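Local coordinates for packaging protein UL32 (PDB 6XF9) that forms a pentameric ring required for herpesviral genome packaging and probably helps bring newly made capsids to nuclear replication compartments, at residues G124-Q128 against L279-L284; L337-M343 against L354-C358. All coordinates share one frame; numbering follows the deposited sequence.

Contact 1 (G124-Q128 against L279-L284); sequences GIDLQ and LMHPTL
Gln128, in the first turns of helix 124-133, lays its amide against the backbone leading into the type I beta turn from His281 to Leu284, a helix-to-loop packing buried within a largely helical, zinc-binding protein. The conformation explains the reach: CG stands anti to the carbonyl carbon, the chain runs on extended from CA to CD, and the amide is then rotated out of line (chi3 81°). This places NE2 at 3.2 Å from His281 O, where the bent N-H geometry of 139° makes the hydrogen bond weak. OE1, the other arm, sits 3.1 Å from His281 C and almost as close to Pro282 N, which has no hydrogen to give. OE1 also faces His281 O at 3.2 Å, two acceptors with no hydrogen between them. The amide is therefore positioned by packing on the peptide as well as by that weak bond. Its CD lies 3.2 Å from Met280 O, a carbonyl whose hydrogen bond comes from Thr92 OG1 on helix 89-106.

At the start of the helix the backbones approach closely, with Gly124 and Met280 only 4.4 Å apart between CA atoms. Because Gly124 carries no side chain, Met280 CG can rest directly on its CA; the Met280 side chain, bent at chi3, also packs on Leu20, Leu21 and Trp89. Ile125 makes a looser apolar approach, through CD1, to Leu284 CD2.

Within the loop, the His281 ring is held locally: Pro282 CD lies over one face, offset toward the rim. This imidazole, about 8 Å from a bound zinc ion, is not among that ion's four ligands. In its ring plane ND1 accepts a weak but nearly straight hydrogen bond from Thr283 N, at 3.3 Å and 173°.

Contact 2 (L337-M343 against L354-C358); sequences LDNPFAM and LIRGC
Arg356 NH2 comes within 2.6 Å of Asn339 O without forming a hydrogen bond: the oxygen lies over a face of the guanidinium, where the angle is too poor. The bonds of this group go to other main-chain carbonyls of residues 337-343, and no carboxylate of the two segments is in contact with it. NH2 donates to Leu337 O at 3.3 Å with an N-H angle of 150°; the acceptor lies near the guanidinium plane, although the donor stands above the carbonyl plane. NE adds a weak bond to the same oxygen. NH1 reaches Pro340 O at 3.2 Å, with that oxygen tilted 29° from the guanidinium plane. Ala342 CB lies over the same face as Asn339 O, offset toward the NE side and 3.4 Å from NE.

The bend at chi3 (58°) turns the head of Arg356 toward these acceptors, while its CG passes Leu337 CD2. The receiving loop has its own internal fastening: a type I beta turn spans Asn339 to Ala342, and Asn339 OD1 accepts from Phe341 N at 2.9 Å, forming an Asx turn. On helix 349-357, Ile355 meets Met343 at about a right angle, its CG2 3.4 Å from SD and its CD1 3.6 Å from CE. Leu298, Leu312 and Leu315 extend the apolar surroundings of Ile355.

Asp338 OD1 remains 5.9 Å from Arg356 NH2, and OD2 forms a salt bridge with Arg63 of a neighbouring subunit. Within the contact, the carbonyls of Leu337 and Pro340, which accept its hydrogen bonds, thus probably help stabilise the arginine charge, while the aspartate beside it serves the subunit interface.

Both segments of contact 1 precede those of contact 2 in sequence, and the centres of the two contacts lie 30 Å apart, with nearest atoms about 13 Å apart, without touching. Contact 1, its centre about 9 Å from the centre of the folded chain, joins helix 124-133 to the loop between strands 271-272 and 288-289. Contact 2 lies farther out, at about 25 Å, where helices 329-338 and 349-357 meet through the chain following the first. Both lie near the zinc site of Cys296, Cys299, His366 and Cys373, without supplying a ligand: side chain to side chain, His281 is about 6 Å from Cys296 and Cys299, and Ile355 about 8 Å from His366. Thus one packs distant sequence in the interior, and the other borders a subunit interface of the pentamer.

Contact 1 (G124-Q128 against L279-L284)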
ATOM      1  N   GLY D 124      16.680  41.597  -2.688  1.00 62.48           N
ATOM      2  CA  GLY D 124      16.760  40.740  -3.863  1.00 59.59           C
ATOM      3  C   GLY D 124      15.592  39.787  -3.963  1.00 56.27           C
ATOM      4  O   GLY D 124      15.038  39.573  -5.044  1.00 53.56           O
ATOM      5  N   ILE D 125      15.188  39.206  -2.837  1.00 53.85           N
ATOM      6  CA  ILE D 125      14.073  38.273  -2.897  1.00 50.88           C
ATOM      7  C   ILE D 125      12.808  38.992  -3.348  1.00 49.33           C
ATOM      8  O   ILE D 125      11.977  38.407  -4.051  1.00 46.99           O
ATOM      9  CB  ILE D 125      13.889  37.565  -1.539  1.00 52.17           C
ATOM     10  CG1 ILE D 125      13.023  36.318  -1.710  1.00 49.29           C
ATOM     11  CG2 ILE D 125      13.281  38.508  -0.498  1.00 54.44           C
ATOM     12  CD1 ILE D 125      13.521  35.404  -2.799  1.00 47.11           C
ATOM     13  N   ASP D 126      12.651  40.278  -2.998  1.00 58.98           N
ATOM     14  CA  ASP D 126      11.432  40.997  -3.377  1.00 57.21           C
ATOM     15  C   ASP D 126      11.383  41.263  -4.876  1.00 55.21           C
ATOM     16  O   ASP D 126      10.310  41.162  -5.494  1.00 53.33           O
ATOM     17  CB  ASP D 126      11.328  42.313  -2.613  1.00 58.94           C
ATOM     18  CG  ASP D 126      11.309  42.114  -1.115  1.00 61.25           C
ATOM     19  OD1 ASP D 126      10.396  41.403  -0.635  1.00 60.60           O
ATOM     20  OD2 ASP D 126      12.191  42.686  -0.421  1.00 63.76           O
ATOM     21  N   LEU D 127      12.537  41.616  -5.468  1.00 54.72           N
ATOM     22  CA  LEU D 127      12.644  41.772  -6.919  1.00 53.01           C
ATOM     23  C   LEU D 127      12.410  40.448  -7.641  1.00 51.40           C
ATOM     24  O   LEU D 127      11.726  40.404  -8.669  1.00 50.15           O
ATOM     25  CB  LEU D 127      14.014  42.337  -7.279  1.00 54.40           C
ATOM     26  CG  LEU D 127      14.298  43.726  -6.708  1.00 56.33           C
ATOM     27  CD1 LEU D 127      15.757  44.104  -6.930  1.00 58.23           C
ATOM     28  CD2 LEU D 127      13.384  44.781  -7.303  1.00 55.17           C
ATOM     29  N   GLN D 128      13.041  39.369  -7.161  1.00 45.76           N
ATOM     30  CA  GLN D 128      12.847  38.042  -7.750  1.00 44.04           C
ATOM     31  C   GLN D 128      11.385  37.603  -7.707  1.00 42.65           C
ATOM     32  O   GLN D 128      10.851  37.076  -8.688  1.00 41.68           O
ATOM     33  CB  GLN D 128      13.694  37.033  -6.996  1.00 44.94           C
ATOM     34  CG  GLN D 128      15.162  37.142  -7.228  1.00 46.50           C
ATOM     35  CD  GLN D 128      15.879  35.925  -6.700  1.00 46.95           C
ATOM     36  OE1 GLN D 128      15.929  34.891  -7.358  1.00 45.87           O
ATOM     37  NE2 GLN D 128      16.393  36.022  -5.482  1.00 48.99           N
ATOM     38  N   LEU D 279      21.634  35.887  -2.513  1.00 43.16           N
ATOM     39  CA  LEU D 279      20.244  36.122  -2.149  1.00 43.53           C
ATOM     40  C   LEU D 279      19.500  36.898  -3.216  1.00 42.41           C
ATOM     41  O   LEU D 279      18.356  37.302  -2.979  1.00 42.97           O
ATOM     42  CB  LEU D 279      20.155  36.841  -0.803  1.00 45.67           C
ATOM     43  CG  LEU D 279      20.706  36.039   0.371  1.00 46.93           C
ATOM     44  CD1 LEU D 279      20.663  36.837   1.671  1.00 47.97           C
ATOM     45  CD2 LEU D 279      19.931  34.745   0.531  1.00 45.80           C
ATOM     46  N   MET D 280      20.143  37.150  -4.360  1.00 52.18           N
ATOM     47  CA  MET D 280      19.488  37.682  -5.548  1.00 50.01           C
ATOM     48  C   MET D 280      19.305  36.646  -6.651  1.00 47.91           C
ATOM     49  O   MET D 280      18.767  36.980  -7.711  1.00 45.16           O
ATOM     50  CB  MET D 280      20.276  38.865  -6.107  1.00 48.97           C
ATOM     51  CG  MET D 280      20.127  40.128  -5.323  1.00 50.06           C
ATOM     52  SD  MET D 280      21.376  41.281  -5.873  1.00 49.36           S
ATOM     53  CE  MET D 280      20.687  41.866  -7.412  1.00 46.26           C
ATOM     54  N   HIS D 281      19.718  35.424  -6.430  1.00 54.60           N
ATOM     55  CA  HIS D 281      19.704  34.268  -7.299  1.00 51.69           C
ATOM     56  C   HIS D 281      18.571  33.336  -6.872  1.00 50.23           C
ATOM     57  O   HIS D 281      18.175  33.339  -5.701  1.00 51.87           O
ATOM     58  CB  HIS D 281      21.038  33.526  -7.201  1.00 52.19           C
ATOM     59  CG  HIS D 281      21.256  32.546  -8.302  1.00 50.03           C
ATOM     60  ND1 HIS D 281      20.689  31.290  -8.303  1.00 48.00           N
ATOM     61  CD2 HIS D 281      21.996  32.629  -9.435  1.00 49.74           C
ATOM     62  CE1 HIS D 281      21.041  30.653  -9.410  1.00 46.45           C
ATOM     63  NE2 HIS D 281      21.835  31.443 -10.113  1.00 47.54           N
ATOM     64  N   PRO D 282      17.998  32.532  -7.776  1.00 42.20           N
ATOM     65  CA  PRO D 282      16.866  31.671  -7.375  1.00 41.02           C
ATOM     66  C   PRO D 282      17.169  30.651  -6.272  1.00 42.22           C
ATOM     67  O   PRO D 282      16.249  30.275  -5.531  1.00 42.52           O
ATOM     68  CB  PRO D 282      16.476  30.980  -8.688  1.00 37.95           C
ATOM     69  CG  PRO D 282      17.513  31.439  -9.744  1.00 37.38           C
ATOM     70  CD  PRO D 282      18.030  32.728  -9.232  1.00 39.84           C
ATOM     71  N   THR D 283      18.397  30.153  -6.150  1.00 48.28           N
ATOM     72  CA  THR D 283      18.674  29.098  -5.181  1.00 48.58           C
ATOM     73  C   THR D 283      19.117  29.617  -3.806  1.00 51.43           C
ATOM     74  O   THR D 283      19.309  28.811  -2.887  1.00 51.88           O
ATOM     75  CB  THR D 283      19.731  28.154  -5.745  1.00 47.33           C
ATOM     76  OG1 THR D 283      20.982  28.836  -5.747  1.00 49.14           O
ATOM     77  CG2 THR D 283      19.395  27.772  -7.170  1.00 44.59           C
ATOM     78  N   LEU D 284      19.298  30.927  -3.636  1.00 42.29           N
ATOM     79  CA  LEU D 284      19.538  31.521  -2.321  1.00 44.92           C
ATOM     80  C   LEU D 284      20.783  30.952  -1.636  1.00 45.55           C
ATOM     81  O   LEU D 284      20.815  30.795  -0.411  1.00 46.77           O
ATOM     82  CB  LEU D 284      18.311  31.362  -1.420  1.00 45.54           C
ATOM     83  CG  LEU D 284      17.105  32.085  -2.020  1.00 45.25           C
ATOM     84  CD1 LEU D 284      15.870  32.009  -1.126  1.00 46.28           C
ATOM     85  CD2 LEU D 284      17.496  33.516  -2.286  1.00 46.76           C
TER

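Contact 2 (L337-M343 against L354-C358)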
ATOM      1  N   LEU D 337      35.497  21.853 -27.025  1.00 65.33           N
ATOM      2  CA  LEU D 337      36.124  23.016 -26.405  1.00 64.34           C
ATOM      3  C   LEU D 337      37.618  22.881 -26.128  1.00 64.75           C
ATOM      4  O   LEU D 337      38.199  23.836 -25.603  1.00 64.10           O
ATOM      5  CB  LEU D 337      35.417  23.351 -25.086  1.00 63.28           C
ATOM      6  CG  LEU D 337      33.935  23.727 -25.153  1.00 62.33           C
ATOM      7  CD1 LEU D 337      33.543  24.174 -23.787  1.00 61.20           C
ATOM      8  CD2 LEU D 337      33.701  24.862 -26.152  1.00 61.64           C
ATOM      9  N   ASP D 338      38.253  21.732 -26.397  1.00 94.34           N
ATOM     10  CA  ASP D 338      39.714  21.681 -26.279  1.00 94.66           C
ATOM     11  C   ASP D 338      40.379  22.425 -27.424  1.00 94.99           C
ATOM     12  O   ASP D 338      41.398  23.101 -27.230  1.00 94.80           O
ATOM     13  CB  ASP D 338      40.238  20.251 -26.245  1.00 95.68           C
ATOM     14  CG  ASP D 338      41.771  20.202 -26.165  1.00 96.22           C
ATOM     15  OD1 ASP D 338      42.356  21.124 -25.541  1.00 95.70           O
ATOM     16  OD2 ASP D 338      42.393  19.275 -26.746  1.00 96.94           O
ATOM     17  N   ASN D 339      39.743  22.365 -28.593  1.00 96.61           N
ATOM     18  CA  ASN D 339      40.290  22.972 -29.798  1.00 96.75           C
ATOM     19  C   ASN D 339      40.562  24.434 -29.541  1.00 96.00           C
ATOM     20  O   ASN D 339      39.746  25.132 -28.938  1.00 95.11           O
ATOM     21  CB  ASN D 339      39.323  22.810 -30.972  1.00 97.11           C
ATOM     22  CG  ASN D 339      39.841  23.452 -32.244  1.00 97.58           C
ATOM     23  OD1 ASN D 339      40.930  24.023 -32.267  1.00 97.49           O
ATOM     24  ND2 ASN D 339      39.057  23.361 -33.313  1.00 97.91           N
ATOM     25  N   PRO D 340      41.712  24.920 -29.959  1.00101.31           N
ATOM     26  CA  PRO D 340      42.084  26.293 -29.683  1.00100.60           C
ATOM     27  C   PRO D 340      41.211  27.247 -30.408  1.00 99.94           C
ATOM     28  O   PRO D 340      41.103  28.360 -29.997  1.00 99.26           O
ATOM     29  CB  PRO D 340      43.508  26.360 -30.188  1.00101.91           C
ATOM     30  CG  PRO D 340      43.977  24.958 -30.146  1.00102.75           C
ATOM     31  CD  PRO D 340      42.788  24.222 -30.655  1.00102.56           C
ATOM     32  N   PHE D 341      40.587  26.804 -31.474  1.00 85.81           N
ATOM     33  CA  PHE D 341      39.739  27.654 -32.279  1.00 85.36           C
ATOM     34  C   PHE D 341      38.289  27.438 -31.984  1.00 84.54           C
ATOM     35  O   PHE D 341      37.453  27.670 -32.816  1.00 84.46           O
ATOM     36  CB  PHE D 341      39.976  27.376 -33.756  1.00 85.83           C
ATOM     37  N   ALA D 342      37.997  26.983 -30.790  1.00 66.57           N
ATOM     38  CA  ALA D 342      36.643  26.640 -30.408  1.00 66.10           C
ATOM     39  C   ALA D 342      35.608  27.702 -30.453  1.00 64.80           C
ATOM     40  O   ALA D 342      35.845  28.828 -30.150  1.00 63.90           O
ATOM     41  CB  ALA D 342      36.658  26.060 -29.029  1.00 65.86           C
ATOM     42  N   MET D 343      34.416  27.313 -30.828  1.00 73.23           N
ATOM     43  CA  MET D 343      33.343  28.316 -30.860  1.00 71.96           C
ATOM     44  C   MET D 343      33.659  29.589 -31.641  1.00 71.51           C
ATOM     45  O   MET D 343      33.533  30.692 -31.108  1.00 70.38           O
ATOM     46  CB  MET D 343      32.914  28.677 -29.434  1.00 70.69           C
ATOM     47  CG  MET D 343      32.422  27.492 -28.617  1.00 70.81           C
ATOM     48  SD  MET D 343      31.914  27.958 -26.951  1.00 69.58           S
ATOM     49  CE  MET D 343      30.579  29.097 -27.312  1.00 67.64           C
ATOM     50  N   LEU D 354      34.984  32.556 -21.234  1.00 62.06           N
ATOM     51  CA  LEU D 354      34.235  32.113 -20.060  1.00 61.73           C
ATOM     52  C   LEU D 354      33.621  30.739 -20.308  1.00 62.10           C
ATOM     53  O   LEU D 354      33.754  29.831 -19.478  1.00 62.70           O
ATOM     54  CB  LEU D 354      33.162  33.140 -19.697  1.00 60.33           C
ATOM     55  CG  LEU D 354      32.480  33.051 -18.333  1.00 60.19           C
ATOM     56  CD1 LEU D 354      31.801  34.379 -18.050  1.00 59.18           C
ATOM     57  CD2 LEU D 354      31.452  31.908 -18.255  1.00 60.08           C
ATOM     58  N   ILE D 355      32.901  30.592 -21.429  1.00 53.94           N
ATOM     59  CA  ILE D 355      32.264  29.322 -21.773  1.00 54.16           C
ATOM     60  C   ILE D 355      33.298  28.204 -21.823  1.00 55.77           C
ATOM     61  O   ILE D 355      33.082  27.110 -21.291  1.00 56.53           O
ATOM     62  CB  ILE D 355      31.491  29.460 -23.098  1.00 53.74           C
ATOM     63  CG1 ILE D 355      30.285  30.401 -22.920  1.00 51.84           C
ATOM     64  CG2 ILE D 355      31.052  28.101 -23.631  1.00 54.66           C
ATOM     65  CD1 ILE D 355      29.515  30.672 -24.216  1.00 51.42           C
ATOM     66  N   ARG D 356      34.439  28.460 -22.463  1.00 73.04           N
ATOM     67  CA  ARG D 356      35.486  27.446 -22.589  1.00 74.24           C
ATOM     68  C   ARG D 356      36.187  27.154 -21.277  1.00 74.44           C
ATOM     69  O   ARG D 356      36.853  26.121 -21.164  1.00 75.55           O
ATOM     70  CB  ARG D 356      36.495  27.879 -23.639  1.00 74.87           C
ATOM     71  CG  ARG D 356      35.845  27.990 -25.000  1.00 75.09           C
ATOM     72  CD  ARG D 356      36.863  28.288 -26.058  1.00 76.01           C
ATOM     73  NE  ARG D 356      37.896  27.260 -26.084  1.00 77.30           N
ATOM     74  CZ  ARG D 356      39.063  27.398 -26.701  1.00 77.95           C
ATOM     75  NH1 ARG D 356      39.325  28.523 -27.362  1.00 77.70           N
ATOM     76  NH2 ARG D 356      39.951  26.409 -26.682  1.00 78.76           N
ATOM     77  N   GLY D 357      36.117  28.069 -20.312  1.00 57.78           N
ATOM     78  CA  GLY D 357      36.675  27.814 -18.995  1.00 57.84           C
ATOM     79  C   GLY D 357      35.769  27.024 -18.076  1.00 57.85           C
ATOM     80  O   GLY D 357      36.249  26.463 -17.085  1.00 58.31           O
ATOM     81  N   CYS D 358      34.464  27.003 -18.357  1.00 56.66           N
ATOM     82  CA  CYS D 358      33.542  26.201 -17.571  1.00 56.43           C
ATOM     83  C   CYS D 358      33.931  24.734 -17.637  1.00 57.36           C
ATOM     84  O   CYS D 358      34.460  24.254 -18.644  1.00 58.20           O
ATOM     85  CB  CYS D 358      32.107  26.382 -18.063  1.00 55.49           C
ATOM     86  SG  CYS D 358      31.365  28.003 -17.690  1.00 54.25           S
TER